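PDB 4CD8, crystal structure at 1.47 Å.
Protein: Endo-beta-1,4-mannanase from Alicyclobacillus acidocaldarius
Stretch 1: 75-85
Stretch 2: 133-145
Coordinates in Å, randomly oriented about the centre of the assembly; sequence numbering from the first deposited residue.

Stretch 1, residues 75-85: EIASMAELAHA
Stretch 2 (133-145) HYAHVAKRTGCEM

The imidazole of His 84 is held at the end of the second helix by a side chain on one nitrogen and a water on the other. His 84 NE2 donates to Glu 144 OE1 at 2.8 Å with a nearly straight N-H...O angle of 168°, while His 84 ND1 lies 2.7 Å from a water that in turn donates to Thr 141 O, also at 2.7 Å. Between the two nitrogens, His 84 CE1 comes within 3.2 Å of both Thr 141 O and Gly 142 O; Thr 141 O sits at the ring edge, near its plane. The ring reaches this site with chi1 m (-79°) and chi2 143°, and Glu 144 meets it with chi1 m, chi2 p and chi3 -13°.

Residues 75-85 are helical throughout, with phi/psi near -63/-43 as far as His 84, and -66/-24 at Ala 85. Residues 133-140 are helical, and the two helices advance in the same general sense; Thr 141 has phi/psi -95/2, and Gly 142 turns to 72/24 in a Schellman motif, closed by Cys 143 N to Ala 138 O (2.9 Å) and Gly 142 N to Lys 139 O (3.2 Å). The chain then extends at Cys 143 (-68/131), bends at Glu 144 (-76/-19) and is extended at Met 145 (-144/155).

The closest CA atoms, those of Ala 77 and Thr 141, are 5.9 Å apart. Thr 141 points toward the first helix with chi1 p; its OG1 donates back to Val 137 O (2.7 Å), and its CG2 packs 3.8 Å from Ala 77 CB. Ala 80 CB lies 4.2 Å from Thr 141 CB and 4.3 Å from Cys 143 SG. Farther from the histidine the contact is apolar. Ile 76 (m, t) places CG2 3.9 Å from Val 137 CG1 (chi1 t) and CD1 3.6 Å from Tyr 134 CE1, the tyrosine having chi1 m and chi2 -66°.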

ATOM      1  N   GLU A  75     -17.402   7.227  -4.445  1.00 17.78           N
ATOM      2  CA  GLU A  75     -17.134   5.915  -3.843  1.00 18.18           C
ATOM      3  C   GLU A  75     -16.001   6.000  -2.829  1.00 16.60           C
ATOM      4  O   GLU A  75     -16.071   5.376  -1.768  1.00 16.96           O
ATOM      5  CB  GLU A  75     -16.759   4.891  -4.877  1.00 19.05           C
ATOM      6  CG  GLU A  75     -17.953   4.348  -5.652  1.00 20.17           C
ATOM      7  CD  GLU A  75     -17.529   3.227  -6.584  1.00 18.07           C
ATOM      8  OE1 GLU A  75     -17.528   2.039  -6.138  1.00 19.80           O
ATOM      9  OE2 GLU A  75     -17.162   3.546  -7.748  1.00 21.86           O
ATOM     10  N   ILE A  76     -14.950   6.739  -3.197  1.00 16.83           N
ATOM     11  CA  ILE A  76     -13.836   6.981  -2.265  1.00 15.02           C
ATOM     12  C   ILE A  76     -14.335   7.694  -1.004  1.00 16.99           C
ATOM     13  O   ILE A  76     -14.045   7.252   0.135  1.00 18.00           O
ATOM     14  CB  ILE A  76     -12.678   7.737  -2.937  1.00 15.54           C
ATOM     15  CG1 ILE A  76     -12.094   6.893  -4.079  1.00 16.88           C
ATOM     16  CG2 ILE A  76     -11.602   8.096  -1.909  1.00 17.28           C
ATOM     17  CD1 ILE A  76     -11.131   7.627  -4.984  1.00 19.58           C
ATOM     18  N   ALA A  77     -15.086   8.761  -1.190  1.00 16.40           N
ATOM     19  CA  ALA A  77     -15.655   9.483  -0.062  1.00 15.36           C
ATOM     20  C   ALA A  77     -16.538   8.609   0.798  1.00 18.28           C
ATOM     21  O   ALA A  77     -16.474   8.699   2.018  1.00 20.06           O
ATOM     22  CB  ALA A  77     -16.416  10.719  -0.524  1.00 19.45           C
ATOM     23  N   SER A  78     -17.355   7.750   0.167  1.00 17.13           N
ATOM     24  CA  SER A  78     -18.206   6.866   0.926  1.00 19.92           C
ATOM     25  C   SER A  78     -17.400   5.919   1.812  1.00 17.95           C
ATOM     26  O   SER A  78     -17.766   5.669   2.967  1.00 20.00           O
ATOM     27  CB  SER A  78     -19.142   6.053   0.009  1.00 27.81           C
ATOM     28  OG  SER A  78     -20.058   6.929  -0.591  1.00 35.91           O
ATOM     29  N   MET A  79     -16.350   5.339   1.253  1.00 18.56           N
ATOM     30  CA  MET A  79     -15.560   4.382   2.030  1.00 18.24           C
ATOM     31  C   MET A  79     -14.782   5.105   3.116  1.00 18.57           C
ATOM     32  O   MET A  79     -14.652   4.603   4.223  1.00 16.55           O
ATOM     33  CB  MET A  79     -14.630   3.572   1.164  1.00 19.96           C
ATOM     34  CG  MET A  79     -15.311   2.380   0.515  1.00 24.27           C
ATOM     35  SD  MET A  79     -15.925   1.150   1.684  1.00 28.20           S
ATOM     36  CE  MET A  79     -17.655   1.532   1.538  1.00 19.85           C
ATOM     37  N   ALA A  80     -14.259   6.271   2.798  1.00 16.45           N
ATOM     38  CA  ALA A  80     -13.545   7.013   3.838  1.00 16.37           C
ATOM     39  C   ALA A  80     -14.471   7.402   4.985  1.00 14.68           C
ATOM     40  O   ALA A  80     -14.076   7.362   6.178  1.00 16.37           O
ATOM     41  CB  ALA A  80     -12.884   8.240   3.259  1.00 16.82           C
ATOM     42  N   GLU A  81     -15.682   7.822   4.646  1.00 15.30           N
ATOM     43  CA  GLU A  81     -16.636   8.289   5.677  1.00 17.85           C
ATOM     44  C   GLU A  81     -17.052   7.130   6.586  1.00 17.16           C
ATOM     45  O   GLU A  81     -17.129   7.262   7.817  1.00 17.93           O
ATOM     46  CB  GLU A  81     -17.803   8.947   4.971  1.00 22.55           C
ATOM     47  CG  GLU A  81     -18.998   9.347   5.782  1.00 27.96           C
ATOM     48  CD  GLU A  81     -20.153   9.700   4.858  1.00 33.69           C
ATOM     49  OE1 GLU A  81     -19.939  10.587   4.009  1.00 41.45           O
ATOM     50  OE2 GLU A  81     -21.230   9.062   4.941  1.00 41.25           O
ATOM     51  N   LEU A  82     -17.249   5.963   5.980  1.00 16.44           N
ATOM     52  CA  LEU A  82     -17.588   4.765   6.718  1.00 16.23           C
ATOM     53  C   LEU A  82     -16.418   4.348   7.637  1.00 15.75           C
ATOM     54  O   LEU A  82     -16.593   4.082   8.823  1.00 15.57           O
ATOM     55  CB  LEU A  82     -17.919   3.645   5.717  1.00 15.32           C
ATOM     56  CG  LEU A  82     -18.228   2.279   6.347  1.00 18.29           C
ATOM     57  CD1 LEU A  82     -19.389   2.364   7.348  1.00 18.87           C
ATOM     58  CD2 LEU A  82     -18.539   1.241   5.258  1.00 20.21           C
ATOM     59  N   ALA A  83     -15.212   4.315   7.081  1.00 14.30           N
ATOM     60  CA  ALA A  83     -14.038   3.951   7.865  1.00 14.74           C
ATOM     61  C   ALA A  83     -13.897   4.907   9.035  1.00 15.85           C
ATOM     62  O   ALA A  83     -13.660   4.484  10.174  1.00 16.87           O
ATOM     63  CB  ALA A  83     -12.769   3.985   7.040  1.00 16.79           C
ATOM     64  N   HIS A  84     -14.024   6.195   8.749  1.00 14.38           N
ATOM     65  CA  HIS A  84     -13.875   7.157   9.831  1.00 16.08           C
ATOM     66  C   HIS A  84     -14.939   7.004  10.905  1.00 15.23           C
ATOM     67  O   HIS A  84     -14.678   7.189  12.101  1.00 16.40           O
ATOM     68  CB  HIS A  84     -13.918   8.572   9.247  1.00 14.80           C
ATOM     69  CG  HIS A  84     -12.634   9.001   8.615  1.00 15.86           C
ATOM     70  ND1 HIS A  84     -12.575   9.766   7.471  1.00 16.37           N
ATOM     71  CD2 HIS A  84     -11.346   8.795   8.988  1.00 17.29           C
ATOM     72  CE1 HIS A  84     -11.310  10.006   7.167  1.00 17.05           C
ATOM     73  NE2 HIS A  84     -10.548   9.432   8.078  1.00 15.81           N
ATOM     74  N   ALA A  85     -16.161   6.726  10.483  1.00 13.81           N
ATOM     75  CA  ALA A  85     -17.266   6.539  11.404  1.00 16.62           C
ATOM     76  C   ALA A  85     -17.098   5.303  12.271  1.00 16.17           C
ATOM     77  O   ALA A  85     -17.733   5.208  13.339  1.00 16.46           O
ATOM     78  CB  ALA A  85     -18.582   6.485  10.662  1.00 16.64           C
ATOM     79  N   HIS A 133      -5.091  15.276  -7.989  1.00 15.97           N
ATOM     80  CA  HIS A 133      -6.534  15.083  -7.913  1.00 14.95           C
ATOM     81  C   HIS A 133      -6.905  14.307  -6.660  1.00 14.28           C
ATOM     82  O   HIS A 133      -7.830  14.689  -5.946  1.00 17.51           O
ATOM     83  CB  HIS A 133      -7.077  14.339  -9.146  1.00 20.40           C
ATOM     84  CG  HIS A 133      -8.517  13.971  -9.022  1.00 19.59           C
ATOM     85  ND1 HIS A 133      -9.534  14.852  -9.304  1.00 22.37           N
ATOM     86  CD2 HIS A 133      -9.115  12.836  -8.583  1.00 18.84           C
ATOM     87  CE1 HIS A 133     -10.696  14.275  -9.059  1.00 25.24           C
ATOM     88  NE2 HIS A 133     -10.471  13.048  -8.623  1.00 22.70           N
ATOM     89  N   TYR A 134      -6.204  13.189  -6.410  1.00 15.48           N
ATOM     90  CA  TYR A 134      -6.549  12.369  -5.268  1.00 13.83           C
ATOM     91  C   TYR A 134      -6.057  12.915  -3.944  1.00 14.55           C
ATOM     92  O   TYR A 134      -6.707  12.664  -2.955  1.00 15.25           O
ATOM     93  CB  TYR A 134      -6.200  10.895  -5.484  1.00 14.54           C
ATOM     94  CG  TYR A 134      -7.086  10.275  -6.563  1.00 16.20           C
ATOM     95  CD1 TYR A 134      -8.443  10.122  -6.371  1.00 16.73           C
ATOM     96  CD2 TYR A 134      -6.545   9.897  -7.787  1.00 14.24           C
ATOM     97  CE1 TYR A 134      -9.263   9.558  -7.350  1.00 15.97           C
ATOM     98  CE2 TYR A 134      -7.346   9.326  -8.753  1.00 15.22           C
ATOM     99  CZ  TYR A 134      -8.704   9.196  -8.538  1.00 16.61           C
ATOM    100  OH  TYR A 134      -9.489   8.648  -9.515  1.00 19.59           O
ATOM    101  N   ALA A 135      -5.018  13.744  -3.985  1.00 14.71           N
ATOM    102  CA  ALA A 135      -4.552  14.416  -2.765  1.00 16.06           C
ATOM    103  C   ALA A 135      -5.631  15.385  -2.285  1.00 15.58           C
ATOM    104  O   ALA A 135      -5.910  15.464  -1.085  1.00 15.08           O
ATOM    105  CB  ALA A 135      -3.241  15.172  -3.018  1.00 17.09           C
ATOM    106  N   HIS A 136      -6.281  16.038  -3.253  1.00 14.28           N
ATOM    107  CA  HIS A 136      -7.384  16.956  -2.972  1.00 19.04           C
ATOM    108  C   HIS A 136      -8.585  16.219  -2.402  1.00 18.80           C
ATOM    109  O   HIS A 136      -9.189  16.655  -1.451  1.00 17.29           O
ATOM    110  CB  HIS A 136      -7.751  17.742  -4.250  1.00 22.12           C
ATOM    111  CG  HIS A 136      -8.954  18.617  -4.120  1.00 26.40           C
ATOM    112  ND1 HIS A 136      -8.964  19.731  -3.320  1.00 23.63           N
ATOM    113  CD2 HIS A 136     -10.163  18.583  -4.741  1.00 32.73           C
ATOM    114  CE1 HIS A 136     -10.134  20.340  -3.426  1.00 35.61           C
ATOM    115  NE2 HIS A 136     -10.879  19.670  -4.292  1.00 35.68           N
ATOM    116  N   VAL A 137      -8.896  15.045  -2.978  1.00 16.40           N
ATOM    117  CA  VAL A 137      -9.939  14.182  -2.434  1.00 18.33           C
ATOM    118  C   VAL A 137      -9.597  13.733  -1.001  1.00 15.62           C
ATOM    119  O   VAL A 137     -10.455  13.775  -0.122  1.00 16.58           O
ATOM    120  CB  VAL A 137     -10.188  12.939  -3.329  1.00 17.35           C
ATOM    121  CG1 VAL A 137     -11.069  11.934  -2.618  1.00 18.77           C
ATOM    122  CG2 VAL A 137     -10.790  13.339  -4.696  1.00 19.27           C
ATOM    123  N   ALA A 138      -8.324  13.385  -0.776  1.00 14.65           N
ATOM    124  CA  ALA A 138      -7.845  13.017   0.559  1.00 14.64           C
ATOM    125  C   ALA A 138      -8.067  14.143   1.580  1.00 14.74           C
ATOM    126  O   ALA A 138      -8.501  13.884   2.688  1.00 15.26           O
ATOM    127  CB  ALA A 138      -6.388  12.601   0.530  1.00 14.23           C
ATOM    128  N   LYS A 139      -7.805  15.382   1.166  1.00 15.06           N
ATOM    129  CA  LYS A 139      -7.971  16.509   2.087  1.00 16.24           C
ATOM    130  C   LYS A 139      -9.451  16.719   2.406  1.00 15.96           C
ATOM    131  O   LYS A 139      -9.860  16.856   3.576  1.00 18.68           O
ATOM    132  CB  LYS A 139      -7.370  17.764   1.489  1.00 16.54           C
ATOM    133  CG  LYS A 139      -7.701  18.983   2.343  1.00 20.49           C
ATOM    134  CD  LYS A 139      -6.746  20.125   2.091  1.00 22.74           C
ATOM    135  CE  LYS A 139      -7.196  21.353   2.884  1.00 24.80           C
ATOM    136  NZ  LYS A 139      -6.120  22.359   2.884  1.00 21.55           N
ATOM    137  N   ARG A 140     -10.274  16.733   1.366  1.00 15.21           N
ATOM    138  CA  ARG A 140     -11.703  16.956   1.558  1.00 18.20           C
ATOM    139  C   ARG A 140     -12.425  15.855   2.351  1.00 18.50           C
ATOM    140  O   ARG A 140     -13.420  16.128   3.015  1.00 22.64           O
ATOM    141  CB  ARG A 140     -12.374  17.130   0.202  1.00 22.19           C
ATOM    142  CG  ARG A 140     -11.953  18.373  -0.567  1.00 25.40           C
ATOM    143  CD  ARG A 140     -12.819  18.633  -1.793  1.00 31.63           C
ATOM    144  NE  ARG A 140     -14.167  18.993  -1.431  0.50 24.20           N
ATOM    145  CZ  ARG A 140     -15.118  19.254  -2.309  1.00 47.49           C
ATOM    146  NH1 ARG A 140     -14.870  19.198  -3.618  1.00 47.52           N
ATOM    147  NH2 ARG A 140     -16.327  19.567  -1.873  1.00 62.08           N
ATOM    148  N   THR A 141     -11.907  14.628   2.268  1.00 17.31           N
ATOM    149  CA  THR A 141     -12.491  13.470   2.957  1.00 16.12           C
ATOM    150  C   THR A 141     -11.816  13.202   4.314  1.00 16.32           C
ATOM    151  O   THR A 141     -12.164  12.275   5.017  1.00 18.64           O
ATOM    152  CB  THR A 141     -12.450  12.206   2.084  1.00 18.38           C
ATOM    153  OG1 THR A 141     -11.098  11.901   1.737  1.00 16.89           O
ATOM    154  CG2 THR A 141     -13.315  12.430   0.805  1.00 20.06           C
ATOM    155  N   GLY A 142     -10.859  14.054   4.676  1.00 15.35           N
ATOM    156  CA  GLY A 142     -10.231  13.965   5.977  1.00 16.59           C
ATOM    157  C   GLY A 142      -9.285  12.785   6.162  1.00 15.43           C
ATOM    158  O   GLY A 142      -9.039  12.316   7.295  1.00 16.57           O
ATOM    159  N   CYS A 143      -8.750  12.282   5.063  1.00 15.04           N
ATOM    160  CA  CYS A 143      -7.836  11.167   5.172  1.00 15.79           C
ATOM    161  C   CYS A 143      -6.551  11.630   5.856  1.00 16.96           C
ATOM    162  O   CYS A 143      -5.943  12.607   5.450  1.00 16.57           O
ATOM    163  CB  CYS A 143      -7.525  10.566   3.800  1.00 15.28           C
ATOM    164  SG  CYS A 143      -8.877   9.717   2.989  1.00 16.42           S
ATOM    165  N   GLU A 144      -6.147  10.861   6.854  1.00 14.88           N
ATOM    166  CA  GLU A 144      -5.005  11.167   7.717  1.00 14.77           C
ATOM    167  C   GLU A 144      -3.644  10.914   7.052  1.00 14.77           C
ATOM    168  O   GLU A 144      -2.615  11.391   7.474  1.00 16.04           O
ATOM    169  CB  GLU A 144      -5.125  10.357   8.983  1.00 14.20           C
ATOM    170  CG  GLU A 144      -6.290  10.782   9.871  1.00 14.96           C
ATOM    171  CD  GLU A 144      -7.634  10.155   9.597  1.00 14.24           C
ATOM    172  OE1 GLU A 144      -7.822   9.500   8.519  1.00 14.81           O
ATOM    173  OE2 GLU A 144      -8.529  10.371  10.445  1.00 18.37           O
ATOM    174  N   MET A 145      -3.628  10.122   5.986  1.00 14.08           N
ATOM    175  CA  MET A 145      -2.401   9.912   5.223  1.00 14.18           C
ATOM    176  C   MET A 145      -2.720   9.792   3.731  1.00 11.31           C
ATOM    177  O   MET A 145      -3.828   9.393   3.361  1.00 13.93           O
ATOM    178  CB  MET A 145      -1.667   8.631   5.675  1.00 12.47           C
ATOM    179  CG  MET A 145      -0.247   8.466   5.187  1.00 15.64           C
ATOM    180  SD  MET A 145       0.510   6.931   5.756  1.00 19.28           S
ATOM    181  CE  MET A 145       0.428   6.977   7.525  1.00 20.69           C
TER
HETATM  182  O   HOH W   1     -14.369  10.940   5.757  1.00 19.35           O